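Local atomic coordinates of cycloalternan-forming enzyme (Listeria monocytogenes serovar 1/2a, PDB entry 5F7U), a protein that belongs to glycoside hydrolase family 31 and joins a TIM-barrel domain to several beta-rich domains, among them a family 6 carbohydrate-binding module. Residues E767-W772 / L792-A798; G743-L747 / G799-P803; V121-V127 / I198-Y203; D132-L136 / K148-S152. The protein carries 1 engineered substitution. One frame throughout, in Å; residues are numbered along the deposited sequence.

Contact 1. Residues E767-W772 / L792-A798. With GLC (alpha-D-glucopyranose), chain B.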
loop_
_atom_site.group_PDB
_atom_site.type_symbol
_atom_site.label_atom_id
_atom_site.label_comp_id
_atom_site.label_asym_id
_atom_site.label_seq_id
_atom_site.Cartn_x
_atom_site.Cartn_y
_atom_site.Cartn_z
ATOM N N GLU A 767 17.783 -9.494 -16.382
ATOM C CA GLU A 767 17.209 -9.205 -17.695
ATOM C C GLU A 767 15.712 -8.949 -17.569
ATOM O O GLU A 767 15.039 -9.676 -16.857
ATOM C CB GLU A 767 17.462 -10.396 -18.626
ATOM C CG GLU A 767 17.030 -10.152 -20.060
ATOM C CD GLU A 767 17.433 -11.281 -20.974
ATOM O OE1 GLU A 767 18.637 -11.411 -21.267
ATOM O OE2 GLU A 767 16.550 -12.026 -21.432
ATOM N N TRP A 768 15.209 -7.921 -18.259
ATOM C CA TRP A 768 13.812 -7.508 -18.198
ATOM C C TRP A 768 13.236 -7.539 -19.598
ATOM O O TRP A 768 13.867 -7.038 -20.520
ATOM C CB TRP A 768 13.705 -6.086 -17.631
ATOM C CG TRP A 768 14.243 -6.045 -16.233
ATOM C CD1 TRP A 768 15.538 -5.808 -15.864
ATOM C CD2 TRP A 768 13.527 -6.333 -15.037
ATOM N NE1 TRP A 768 15.663 -5.908 -14.496
ATOM C CE2 TRP A 768 14.444 -6.224 -13.966
ATOM C CE3 TRP A 768 12.177 -6.643 -14.752
ATOM C CZ2 TRP A 768 14.066 -6.423 -12.625
ATOM C CZ3 TRP A 768 11.800 -6.833 -13.428
ATOM C CH2 TRP A 768 12.740 -6.725 -12.378
ATOM N N VAL A 769 12.061 -8.137 -19.765
ATOM C CA VAL A 769 11.488 -8.269 -21.097
ATOM C C VAL A 769 10.150 -7.550 -21.115
ATOM O O VAL A 769 9.310 -7.776 -20.252
ATOM C CB VAL A 769 11.335 -9.762 -21.510
ATOM C CG1 VAL A 769 10.658 -9.862 -22.868
ATOM C CG2 VAL A 769 12.693 -10.455 -21.536
ATOM N N ASP A 770 9.976 -6.676 -22.103
ATOM C CA ASP A 770 8.733 -5.928 -22.317
ATOM C C ASP A 770 7.604 -6.927 -22.557
ATOM O O ASP A 770 7.657 -7.708 -23.507
ATOM C CB ASP A 770 8.968 -5.028 -23.540
ATOM C CG ASP A 770 7.808 -4.108 -23.855
ATOM O OD1 ASP A 770 6.639 -4.520 -23.722
ATOM O OD2 ASP A 770 8.103 -2.974 -24.291
ATOM N N ILE A 771 6.588 -6.931 -21.698
ATOM C CA ILE A 771 5.532 -7.961 -21.808
ATOM C C ILE A 771 4.607 -7.800 -23.018
ATOM O O ILE A 771 3.883 -8.734 -23.370
ATOM C CB ILE A 771 4.700 -8.134 -20.509
ATOM C CG1 ILE A 771 3.803 -6.913 -20.244
ATOM C CG2 ILE A 771 5.647 -8.399 -19.328
ATOM C CD1 ILE A 771 2.721 -7.142 -19.198
ATOM N N TRP A 772 4.625 -6.619 -23.636
ATOM C CA TRP A 772 3.701 -6.296 -24.716
ATOM C C TRP A 772 4.238 -6.730 -26.070
ATOM O O TRP A 772 3.459 -6.998 -26.978
ATOM C CB TRP A 772 3.468 -4.785 -24.770
ATOM C CG TRP A 772 3.013 -4.205 -23.473
ATOM C CD1 TRP A 772 3.755 -3.442 -22.599
ATOM C CD2 TRP A 772 1.700 -4.302 -22.909
ATOM N NE1 TRP A 772 2.982 -3.075 -21.513
ATOM C CE2 TRP A 772 1.718 -3.583 -21.677
ATOM C CE3 TRP A 772 0.513 -4.924 -23.319
ATOM C CZ2 TRP A 772 0.586 -3.469 -20.856
ATOM C CZ3 TRP A 772 -0.634 -4.807 -22.494
ATOM C CH2 TRP A 772 -0.578 -4.086 -21.276
ATOM N N LEU A 792 1.857 1.742 -21.607
ATOM C CA LEU A 792 2.389 1.599 -20.245
ATOM C C LEU A 792 3.594 0.659 -20.272
ATOM O O LEU A 792 3.421 -0.506 -20.600
ATOM C CB LEU A 792 1.298 0.989 -19.333
ATOM C CG LEU A 792 1.657 0.672 -17.875
ATOM C CD1 LEU A 792 1.758 1.954 -17.064
ATOM C CD2 LEU A 792 0.592 -0.209 -17.262
ATOM N N PRO A 793 4.798 1.128 -19.884
ATOM C CA PRO A 793 5.954 0.201 -19.832
ATOM C C PRO A 793 5.759 -0.833 -18.723
ATOM O O PRO A 793 5.589 -0.459 -17.566
ATOM C CB PRO A 793 7.142 1.113 -19.479
ATOM C CG PRO A 793 6.659 2.512 -19.739
ATOM C CD PRO A 793 5.173 2.506 -19.517
ATOM N N VAL A 794 5.741 -2.117 -19.080
ATOM C CA VAL A 794 5.677 -3.211 -18.088
ATOM C C VAL A 794 6.649 -4.296 -18.536
ATOM O O VAL A 794 6.619 -4.691 -19.699
ATOM C CB VAL A 794 4.264 -3.826 -17.922
ATOM C CG1 VAL A 794 4.280 -4.882 -16.817
ATOM C CG2 VAL A 794 3.218 -2.763 -17.549
ATOM N N PHE A 795 7.487 -4.769 -17.611
ATOM C CA PHE A 795 8.543 -5.737 -17.927
ATOM C C PHE A 795 8.509 -6.936 -16.995
ATOM O O PHE A 795 8.248 -6.793 -15.791
ATOM C CB PHE A 795 9.924 -5.095 -17.806
ATOM C CG PHE A 795 10.028 -3.743 -18.458
ATOM C CD1 PHE A 795 9.589 -2.598 -17.785
ATOM C CD2 PHE A 795 10.571 -3.611 -19.754
ATOM C CE1 PHE A 795 9.672 -1.348 -18.386
ATOM C CE2 PHE A 795 10.679 -2.355 -20.345
ATOM C CZ PHE A 795 10.226 -1.222 -19.659
ATOM N N ALA A 796 8.789 -8.113 -17.550
ATOM C CA ALA A 796 8.897 -9.324 -16.740
ATOM C C ALA A 796 10.348 -9.629 -16.422
ATOM O O ALA A 796 11.208 -9.570 -17.286
ATOM C CB ALA A 796 8.273 -10.514 -17.459
ATOM N N LYS A 797 10.570 -10.008 -15.170
ATOM C CA LYS A 797 11.866 -10.413 -14.628
ATOM C C LYS A 797 12.292 -11.748 -15.223
ATOM O O LYS A 797 11.450 -12.594 -15.532
ATOM C CB LYS A 797 11.679 -10.565 -13.124
ATOM C CG LYS A 797 12.913 -10.819 -12.307
ATOM C CD LYS A 797 12.576 -10.583 -10.834
ATOM C CE LYS A 797 11.738 -11.677 -10.202
ATOM N NZ LYS A 797 11.661 -11.408 -8.725
ATOM N N ALA A 798 13.607 -11.937 -15.376
ATOM C CA ALA A 798 14.163 -13.211 -15.853
ATOM C C ALA A 798 13.674 -14.375 -14.996
ATOM O O ALA A 798 13.695 -14.297 -13.768
ATOM C CB ALA A 798 15.694 -13.147 -15.854
HETATM C C1 GLC B . 8.344 0.200 -27.388
HETATM C C2 GLC B . 8.874 1.445 -26.673
HETATM C C3 GLC B . 10.408 1.449 -26.736
HETATM C C4 GLC B . 10.981 0.122 -26.211
HETATM C C5 GLC B . 10.391 -1.043 -27.020
HETATM C C6 GLC B . 10.849 -2.435 -26.594
HETATM O O2 GLC B . 8.349 2.615 -27.313
HETATM O O3 GLC B . 10.936 2.579 -26.030
HETATM O O4 GLC B . 12.407 0.107 -26.297
HETATM O O5 GLC B . 8.963 -0.993 -26.872
HETATM O O6 GLC B . 10.553 -2.628 -25.206
HETATM O O HOH W 1 13.289 -11.420 -18.316
#
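Val769 and Ala796 form a hydrogen-bonded pair in the antiparallel ladder of strands 767-770 and 794-797, part of a sheet in the family 31 C-terminal domain. Val769 N donates to Ala796 O at 3.0 Å. Ala796 N returns a bond to Val769 O at 2.8 Å. Past the strand end, Ile771 N donates almost straight to Val794 O, with 172° at the hydrogen. The ladder weakens at its other end, where the bond from Ala798 N to Glu767 O is weak. There a water donates to both Glu767 O and Ala796 O.

Trp768, Asp770, Phe795 and Lys797 share one face of the sheet. The indole of Trp768 runs alongside the Lys797 chain, and its CZ3 lies 3.7 Å from Lys797 CB. Trp768 NE1 is bonded to Pro764 O, which restrains the ring. Lys797 NZ leads away to Asp744 O.

Ile771 packs with both branches. CG1 sits between its backbone N and carbonyl carbon (chi1 70°), and CD1 comes within 3.6 Å of Val794 CG1. CG2 meets Ala796 CB at 3.9 Å. CG1 also lies over one face of the Trp772 ring, whose NE1 makes a weak bond of 2.8 Å to Leu792 O.

The turn after the strand positions Asp770. Its OD1 accepts from Trp772 N, closing an Asx turn that holds the carboxylate. Tyr785 OH is hydrogen-bonded to OD2. Asp770 belongs to a glycan pocket, and the alpha-D-glucopyranose hydroxyl O6 donates to Asp770 OD2 at 2.6 Å.

Contact 2. Residues G743-L747 / G799-P803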
loop_
_atom_site.group_PDB
_atom_site.type_symbol
_atom_site.label_atom_id
_atom_site.label_comp_id
_atom_site.label_asym_id
_atom_site.label_seq_id
_atom_site.Cartn_x
_atom_site.Cartn_y
_atom_site.Cartn_z
ATOM N N GLY A 743 3.212 -7.994 -8.133
ATOM C CA GLY A 743 3.489 -9.444 -7.921
ATOM C C GLY A 743 5.001 -9.651 -7.820
ATOM O O GLY A 743 5.729 -8.699 -7.561
ATOM N N ASP A 744 5.480 -10.875 -8.048
ATOM C CA ASP A 744 6.931 -11.143 -7.908
ATOM C C ASP A 744 7.715 -10.670 -9.112
ATOM O O ASP A 744 8.910 -10.412 -8.991
ATOM C CB ASP A 744 7.224 -12.655 -7.793
ATOM C CG ASP A 744 6.532 -13.332 -6.607
ATOM O OD1 ASP A 744 6.448 -12.735 -5.521
ATOM O OD2 ASP A 744 6.097 -14.505 -6.766
ATOM N N ASP A 745 7.057 -10.614 -10.274
ATOM C CA ASP A 745 7.773 -10.633 -11.555
ATOM C C ASP A 745 7.674 -9.424 -12.461
ATOM O O ASP A 745 8.469 -9.325 -13.402
ATOM C CB ASP A 745 7.326 -11.831 -12.371
ATOM C CG ASP A 745 7.524 -13.109 -11.637
ATOM O OD1 ASP A 745 8.671 -13.386 -11.254
ATOM O OD2 ASP A 745 6.514 -13.819 -11.435
ATOM N N LEU A 746 6.710 -8.535 -12.216
ATOM C CA LEU A 746 6.433 -7.466 -13.180
ATOM C C LEU A 746 6.923 -6.159 -12.641
ATOM O O LEU A 746 6.638 -5.818 -11.491
ATOM C CB LEU A 746 4.945 -7.357 -13.520
ATOM C CG LEU A 746 4.289 -8.572 -14.199
ATOM C CD1 LEU A 746 2.789 -8.307 -14.377
ATOM C CD2 LEU A 746 4.977 -8.900 -15.525
ATOM N N LEU A 747 7.705 -5.464 -13.468
ATOM C CA LEU A 747 8.116 -4.105 -13.148
ATOM C C LEU A 747 7.214 -3.167 -13.941
ATOM O O LEU A 747 7.179 -3.212 -15.196
ATOM C CB LEU A 747 9.602 -3.892 -13.462
ATOM C CG LEU A 747 10.297 -2.600 -12.967
ATOM C CD1 LEU A 747 11.804 -2.778 -13.102
ATOM C CD2 LEU A 747 9.858 -1.331 -13.705
ATOM N N GLY A 799 13.223 -15.442 -15.645
ATOM C CA GLY A 799 12.778 -16.631 -14.919
ATOM C C GLY A 799 11.300 -16.603 -14.587
ATOM O O GLY A 799 10.771 -17.614 -14.116
ATOM N N ALA A 800 10.621 -15.488 -14.876
ATOM C CA ALA A 800 9.181 -15.338 -14.557
ATOM C C ALA A 800 8.325 -16.438 -15.171
ATOM O O ALA A 800 8.528 -16.828 -16.318
ATOM C CB ALA A 800 8.665 -13.976 -14.994
ATOM N N ILE A 801 7.380 -16.923 -14.374
ATOM C CA ILE A 801 6.320 -17.843 -14.804
ATOM C C ILE A 801 5.029 -17.135 -14.410
ATOM O O ILE A 801 4.751 -16.962 -13.225
ATOM C CB ILE A 801 6.430 -19.237 -14.129
ATOM C CG1 ILE A 801 7.783 -19.891 -14.476
ATOM C CG2 ILE A 801 5.263 -20.124 -14.585
ATOM C CD1 ILE A 801 8.282 -20.918 -13.460
ATOM N N ILE A 802 4.278 -16.678 -15.414
ATOM C CA ILE A 802 3.111 -15.805 -15.182
ATOM C C ILE A 802 1.834 -16.489 -15.674
ATOM O O ILE A 802 1.647 -16.617 -16.878
ATOM C CB ILE A 802 3.297 -14.437 -15.874
ATOM C CG1 ILE A 802 4.565 -13.738 -15.339
ATOM C CG2 ILE A 802 2.059 -13.546 -15.693
ATOM C CD1 ILE A 802 5.116 -12.671 -16.283
ATOM N N PRO A 803 0.942 -16.908 -14.746
ATOM C CA PRO A 803 -0.331 -17.520 -15.171
ATOM C C PRO A 803 -1.283 -16.477 -15.715
ATOM O O PRO A 803 -1.362 -15.353 -15.181
ATOM C CB PRO A 803 -0.894 -18.121 -13.892
ATOM C CG PRO A 803 -0.301 -17.296 -12.795
ATOM C CD PRO A 803 1.048 -16.807 -13.277
HETATM O O HOH W 2 6.899 -16.341 -11.524
#
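The carboxylate of Asp745 lies against the methyl of Ala800. Ala800 CB sits over one face of the group, 3.7 Å from Asp745 CG. It also touches the base of the side chain, 3.6 Å from Asp745 CB. With CG of Asp745 beside its own backbone N (chi1 -57°), the flat group is laid along Ala800. At the OD2 end a water bridges the two segments. It accepts from Ile801 N at 2.9 Å and probably donates to Asp745 OD2 at 2.6 Å. The segments have no direct hydrogen bond between them, so this water is their polar link.

The apolar part of the contact is small. Leu746 CD2 meets Ile802 CD1 at 3.8 Å, methyl to methyl. The two side chains approach at a slant. Ile802 carries its CG1 branch stretched out (chi2 159°), which brings CD1 to the leucine. Ala796 of strand 794-797 touches both of these side chains. Tyr704 of helix 702-715 also packs on Ile802, and its OH is hydrogen-bonded to Asp745 N. All five residues that touch are buried. Ile801 points away from 743-747 and packs on Ser836 and Tyr838 of strand 835-842.

The backbones look elsewhere for partners. Asp745 pairs with Lys797, while Gly799 and Ala800 pair with Tyr831. The contact therefore joins two sheets: the antiparallel sheet holding strand 746-748, and the mixed sheet edged by strand 801-806. It marks the passage between successive sheets in the beta-rich C-terminal part of this family 31 protein.

Contact 3. Residues V121-V127 / I198-Y203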
loop_
_atom_site.group_PDB
_atom_site.type_symbol
_atom_site.label_atom_id
_atom_site.label_comp_id
_atom_site.label_asym_id
_atom_site.label_seq_id
_atom_site.Cartn_x
_atom_site.Cartn_y
_atom_site.Cartn_z
ATOM N N VAL A 121 18.096 6.376 30.810
ATOM C CA VAL A 121 18.931 5.264 31.260
ATOM C C VAL A 121 20.373 5.773 31.303
ATOM O O VAL A 121 20.841 6.404 30.344
ATOM C CB VAL A 121 18.806 4.040 30.314
ATOM C CG1 VAL A 121 19.833 2.979 30.663
ATOM C CG2 VAL A 121 17.403 3.448 30.387
ATOM N N GLN A 122 21.055 5.507 32.417
ATOM C CA GLN A 122 22.485 5.782 32.534
ATOM C C GLN A 122 23.283 4.518 32.196
ATOM O O GLN A 122 23.678 4.344 31.041
ATOM C CB GLN A 122 22.836 6.363 33.916
ATOM C CG GLN A 122 24.336 6.574 34.189
ATOM C CD GLN A 122 25.036 7.415 33.136
ATOM O OE1 GLN A 122 24.527 8.463 32.720
ATOM N NE2 GLN A 122 26.229 6.972 32.706
ATOM N N ASP A 123 23.483 3.639 33.187
ATOM C CA ASP A 123 24.277 2.419 33.032
ATOM C C ASP A 123 23.473 1.142 33.232
ATOM O O ASP A 123 22.466 1.138 33.939
ATOM C CB ASP A 123 25.422 2.400 34.063
ATOM C CG ASP A 123 26.400 3.547 33.886
ATOM O OD1 ASP A 123 26.481 4.133 32.801
ATOM O OD2 ASP A 123 27.109 3.870 34.859
ATOM N N VAL A 124 23.957 0.053 32.634
ATOM C CA VAL A 124 23.531 -1.308 33.012
ATOM C C VAL A 124 24.341 -1.704 34.245
ATOM O O VAL A 124 25.574 -1.738 34.185
ATOM C CB VAL A 124 23.777 -2.325 31.872
ATOM C CG1 VAL A 124 23.381 -3.742 32.295
ATOM C CG2 VAL A 124 23.016 -1.908 30.613
ATOM N N THR A 125 23.659 -1.982 35.356
ATOM C CA THR A 125 24.336 -2.385 36.581
ATOM C C THR A 125 24.406 -3.899 36.742
ATOM O O THR A 125 25.324 -4.409 37.384
ATOM C CB THR A 125 23.708 -1.748 37.840
ATOM O OG1 THR A 125 22.339 -2.136 37.942
ATOM C CG2 THR A 125 23.776 -0.251 37.761
ATOM N N SER A 126 23.440 -4.609 36.167
ATOM C CA SER A 126 23.471 -6.069 36.152
ATOM C C SER A 126 22.574 -6.631 35.063
ATOM O O SER A 126 21.624 -5.974 34.601
ATOM C CB SER A 126 23.112 -6.667 37.524
ATOM O OG SER A 126 21.735 -6.509 37.836
ATOM N N VAL A 127 22.903 -7.857 34.666
ATOM C CA VAL A 127 22.196 -8.593 33.626
ATOM C C VAL A 127 21.652 -9.864 34.288
ATOM O O VAL A 127 22.396 -10.585 34.953
ATOM C CB VAL A 127 23.164 -8.977 32.466
ATOM C CG1 VAL A 127 22.463 -9.803 31.393
ATOM C CG2 VAL A 127 23.796 -7.741 31.850
ATOM N N ILE A 198 25.662 -4.734 23.639
ATOM C CA ILE A 198 25.200 -3.707 24.584
ATOM C C ILE A 198 26.371 -3.269 25.469
ATOM O O ILE A 198 26.831 -4.039 26.301
ATOM C CB ILE A 198 24.020 -4.213 25.448
ATOM C CG1 ILE A 198 22.830 -4.614 24.560
ATOM C CG2 ILE A 198 23.575 -3.164 26.472
ATOM C CD1 ILE A 198 21.963 -5.658 25.210
ATOM N N GLN A 199 26.849 -2.046 25.263
ATOM C CA GLN A 199 27.816 -1.452 26.204
ATOM C C GLN A 199 27.076 -1.127 27.498
ATOM O O GLN A 199 25.895 -0.769 27.457
ATOM C CB GLN A 199 28.500 -0.209 25.618
ATOM C CG GLN A 199 29.463 -0.481 24.452
ATOM C CD GLN A 199 30.669 -1.389 24.773
ATOM O OE1 GLN A 199 31.180 -1.436 25.906
ATOM N NE2 GLN A 199 31.137 -2.114 23.755
ATOM N N LYS A 200 27.746 -1.299 28.639
ATOM C CA LYS A 200 27.086 -1.117 29.925
ATOM C C LYS A 200 27.223 0.273 30.531
ATOM O O LYS A 200 26.355 0.694 31.275
ATOM C CB LYS A 200 27.575 -2.150 30.936
ATOM C CG LYS A 200 27.142 -3.567 30.612
ATOM C CD LYS A 200 27.545 -4.470 31.757
ATOM C CE LYS A 200 27.082 -5.889 31.526
ATOM N NZ LYS A 200 27.507 -6.730 32.687
ATOM N N SER A 201 28.311 0.977 30.236
ATOM C CA SER A 201 28.582 2.247 30.891
ATOM C C SER A 201 29.224 3.251 29.925
ATOM O O SER A 201 30.435 3.206 29.726
ATOM C CB SER A 201 29.454 2.023 32.135
ATOM O OG SER A 201 29.685 3.251 32.815
ATOM N N PRO A 202 28.439 4.153 29.327
ATOM C CA PRO A 202 26.977 4.208 29.471
ATOM C C PRO A 202 26.272 3.144 28.625
ATOM O O PRO A 202 26.870 2.606 27.666
ATOM C CB PRO A 202 26.633 5.613 28.966
ATOM C CG PRO A 202 27.717 5.933 28.005
ATOM C CD PRO A 202 28.959 5.316 28.580
ATOM N N TYR A 203 25.035 2.817 29.005
ATOM C CA TYR A 203 24.210 1.881 28.252
ATOM C C TYR A 203 24.107 2.342 26.795
ATOM O O TYR A 203 23.801 3.493 26.544
ATOM C CB TYR A 203 22.807 1.742 28.866
ATOM C CG TYR A 203 21.806 1.221 27.864
ATOM C CD1 TYR A 203 21.793 -0.137 27.506
ATOM C CD2 TYR A 203 20.915 2.097 27.217
ATOM C CE1 TYR A 203 20.897 -0.608 26.545
ATOM C CE2 TYR A 203 20.009 1.626 26.252
ATOM C CZ TYR A 203 20.018 0.276 25.920
ATOM O OH TYR A 203 19.155 -0.202 24.961
HETATM O O HOH W 3 22.888 5.453 28.265
HETATM O O HOH W 4 26.812 -5.387 35.003
HETATM O O HOH W 5 25.735 -8.664 35.001
#
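Val124 N donates to Lys200 O at 2.8 Å, in the carbonyl plane and on a lone pair. Tyr203 N donates to Gln122 O at 2.9 Å, also in the carbonyl plane. These two backbone bonds pin 198-203 to the strand. Beside them, Gln122 NE2 bonds to Asp123 OD1 at 2.9 Å, approaching from above the carboxylate plane. Ser201 OG lies 3.3 Å from both Asp123 OD1 and Asp123 OD2, a weak contact that does not choose between them.

Lys200 is stretched along the strand, fully extended beyond CG. Its CG rests 3.8 Å from Val124 CB. Further out, its CE meets Val127 CG2 at 3.8 Å, the two side chains crossing at about a right angle. NZ ends in a salt bridge with Asp182 and also donates to a water that makes a weak bond to Thr125 O.

Two valines pack obliquely on Tyr203: Val121 CG1 lies 3.7 Å from Tyr203 CB, and Val124 CG2 lies 3.8 Å from Tyr203 CD1. The phenol OH goes on to Glu218. Pro202, preceded by a cis peptide and exposed, packs near Gln122.

Strands 121-127 and 198-200 run at 90° to each other. Thr125 and Ser126 form a classic beta bulge opposite Asn137. The turn of the hairpin 194-200/203-209, part of the galactose mutarotase-like domain, is thus docked crosswise on a bulged strand among the antiparallel strands of the N-terminal beta-rich region.

Contact 4. Residues D132-L136 / K148-S152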
loop_
_atom_site.group_PDB
_atom_site.type_symbol
_atom_site.label_atom_id
_atom_site.label_comp_id
_atom_site.label_asym_id
_atom_site.label_seq_id
_atom_site.Cartn_x
_atom_site.Cartn_y
_atom_site.Cartn_z
ATOM N N ASP A 132 14.074 -17.265 28.860
ATOM C CA ASP A 132 13.138 -16.882 27.792
ATOM C C ASP A 132 13.072 -15.358 27.670
ATOM O O ASP A 132 12.212 -14.802 26.962
ATOM C CB ASP A 132 11.739 -17.460 28.073
ATOM C CG ASP A 132 11.144 -16.992 29.418
ATOM O OD1 ASP A 132 11.817 -16.282 30.207
ATOM O OD2 ASP A 132 9.972 -17.348 29.692
ATOM N N SER A 133 13.975 -14.700 28.387
ATOM C CA SER A 133 14.013 -13.239 28.483
ATOM C C SER A 133 15.248 -12.827 29.263
ATOM O O SER A 133 15.696 -13.555 30.152
ATOM C CB SER A 133 12.762 -12.716 29.212
ATOM O OG SER A 133 12.903 -11.340 29.509
ATOM N N ILE A 134 15.767 -11.639 28.949
ATOM C CA ILE A 134 16.913 -11.085 29.675
ATOM C C ILE A 134 16.493 -9.754 30.293
ATOM O O ILE A 134 15.864 -8.935 29.618
ATOM C CB ILE A 134 18.113 -10.862 28.725
ATOM C CG1 ILE A 134 18.552 -12.189 28.093
ATOM C CG2 ILE A 134 19.288 -10.217 29.470
ATOM C CD1 ILE A 134 19.489 -11.986 26.922
ATOM N N THR A 135 16.840 -9.530 31.559
ATOM C CA THR A 135 16.591 -8.242 32.211
ATOM C C THR A 135 17.890 -7.476 32.302
ATOM O O THR A 135 18.893 -8.002 32.802
ATOM C CB THR A 135 16.073 -8.453 33.649
ATOM O OG1 THR A 135 14.885 -9.249 33.601
ATOM C CG2 THR A 135 15.805 -7.109 34.379
ATOM N N LEU A 136 17.868 -6.220 31.864
ATOM C CA LEU A 136 18.992 -5.323 32.131
ATOM C C LEU A 136 18.562 -4.379 33.242
ATOM O O LEU A 136 17.656 -3.578 33.052
ATOM C CB LEU A 136 19.370 -4.542 30.862
ATOM C CG LEU A 136 19.636 -5.336 29.571
ATOM C CD1 LEU A 136 20.001 -4.389 28.426
ATOM C CD2 LEU A 136 20.741 -6.362 29.750
ATOM N N LYS A 148 14.254 -1.090 34.463
ATOM C CA LYS A 148 14.606 -2.398 33.916
ATOM C C LYS A 148 14.239 -2.405 32.460
ATOM O O LYS A 148 13.122 -2.018 32.107
ATOM C CB LYS A 148 13.821 -3.504 34.611
ATOM C CG LYS A 148 14.248 -3.738 36.059
ATOM C CD LYS A 148 13.273 -4.713 36.693
ATOM C CE LYS A 148 13.473 -4.834 38.198
ATOM N NZ LYS A 148 14.504 -5.870 38.480
ATOM N N LEU A 149 15.188 -2.830 31.622
ATOM C CA LEU A 149 14.931 -3.051 30.204
ATOM C C LEU A 149 14.931 -4.556 29.941
ATOM O O LEU A 149 15.921 -5.230 30.215
ATOM C CB LEU A 149 15.988 -2.375 29.348
ATOM C CG LEU A 149 15.842 -2.559 27.829
ATOM C CD1 LEU A 149 14.530 -1.968 27.294
ATOM C CD2 LEU A 149 17.023 -1.896 27.137
ATOM N N TYR A 150 13.839 -5.049 29.375
ATOM C CA TYR A 150 13.695 -6.472 29.095
ATOM C C TYR A 150 13.887 -6.748 27.626
ATOM O O TYR A 150 13.290 -6.075 26.789
ATOM C CB TYR A 150 12.294 -6.933 29.467
ATOM C CG TYR A 150 12.005 -6.788 30.917
ATOM C CD1 TYR A 150 12.369 -7.791 31.818
ATOM C CD2 TYR A 150 11.337 -5.665 31.395
ATOM C CE1 TYR A 150 12.086 -7.657 33.169
ATOM C CE2 TYR A 150 11.051 -5.528 32.747
ATOM C CZ TYR A 150 11.437 -6.515 33.618
ATOM O OH TYR A 150 11.137 -6.396 34.948
ATOM N N LEU A 151 14.685 -7.770 27.331
ATOM C CA LEU A 151 14.935 -8.187 25.954
ATOM C C LEU A 151 14.365 -9.579 25.780
ATOM O O LEU A 151 14.579 -10.446 26.621
ATOM C CB LEU A 151 16.437 -8.224 25.649
ATOM C CG LEU A 151 17.323 -7.044 26.047
ATOM C CD1 LEU A 151 18.770 -7.307 25.661
ATOM C CD2 LEU A 151 16.844 -5.753 25.402
ATOM N N SER A 152 13.653 -9.779 24.674
ATOM C CA SER A 152 13.162 -11.092 24.307
ATOM C C SER A 152 13.177 -11.220 22.792
ATOM O O SER A 152 13.283 -10.218 22.070
ATOM C CB SER A 152 11.750 -11.343 24.866
ATOM O OG SER A 152 10.822 -10.374 24.390
#
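Lys148 opens the segment against Thr135 and Leu136. Its CG lies 4.1 Å from Thr135 CG2, and its CA points a hydrogen at Leu136 O. The chain bends at its far end (chi4 -87°), and NZ is bonded to Asn137 OD1.

Leu149 follows in a hydrogen-bonded pair with Leu136. Leu149 N donates to Leu136 O at 2.9 Å, and Leu136 N donates back to Leu149 O at 2.7 Å. Both bonds are close to straight. The two leucine side chains run alongside each other in the same direction, with Leu149 CD2 4.1 Å from Leu136 CD1.

Tyr150 turns to the other face, in a non-hydrogen-bonded pair with Thr135. Their side chains also run side by side. Thr135 OG1 stands beside its own backbone N (chi1 -57°), and comes 3.2 Å from Tyr150 CE1. The phenol OH is held by Glu169 O.

Leu151 returns to the leucine face, paired with Ile134. Leu151 N donates to Ile134 O at 2.8 Å, and Ile134 N donates to Leu151 O at 2.9 Å. Both donors lie in the carbonyl plane. Leu151 CD1 reaches diagonally to Leu136 CD1 at 4.2 Å, so three leucines and Ile134 make a continuous apolar face. Met161 of strand 158-164 packs on Leu149 and Leu151.

Ser152 closes the segment, its CB near the carbonyl of Asp132. The regular alternation of hydrogen-bonded and non-hydrogen-bonded pairs is that of an antiparallel beta hairpin, here strands 134-140 and 148-153, the second of which belongs to the galactose mutarotase-like domain.

The contacts fall into two groups that do not touch each other. Contacts 1 and 2 lie in the family 31 C-terminal domain, with centres 9 Å apart. Strand 794-797 of contact 1 pairs with strand 746-748 of contact 2 in one sheet. Contacts 3 and 4 lie far off, with centres 13 Å apart, and share the packing of Val127 on Ile134 and of Tyr203 on Leu149. Contacts 1, 2 and 4 are buried, while contact 3 reaches the surface. Contacts 1 and 4 are backbone ladders between neighbouring strands. Contact 2 relies on methyl packing and a water. Contact 3 adds polar side chains at a crossing. Contact 1 alone among them meets a bound sugar.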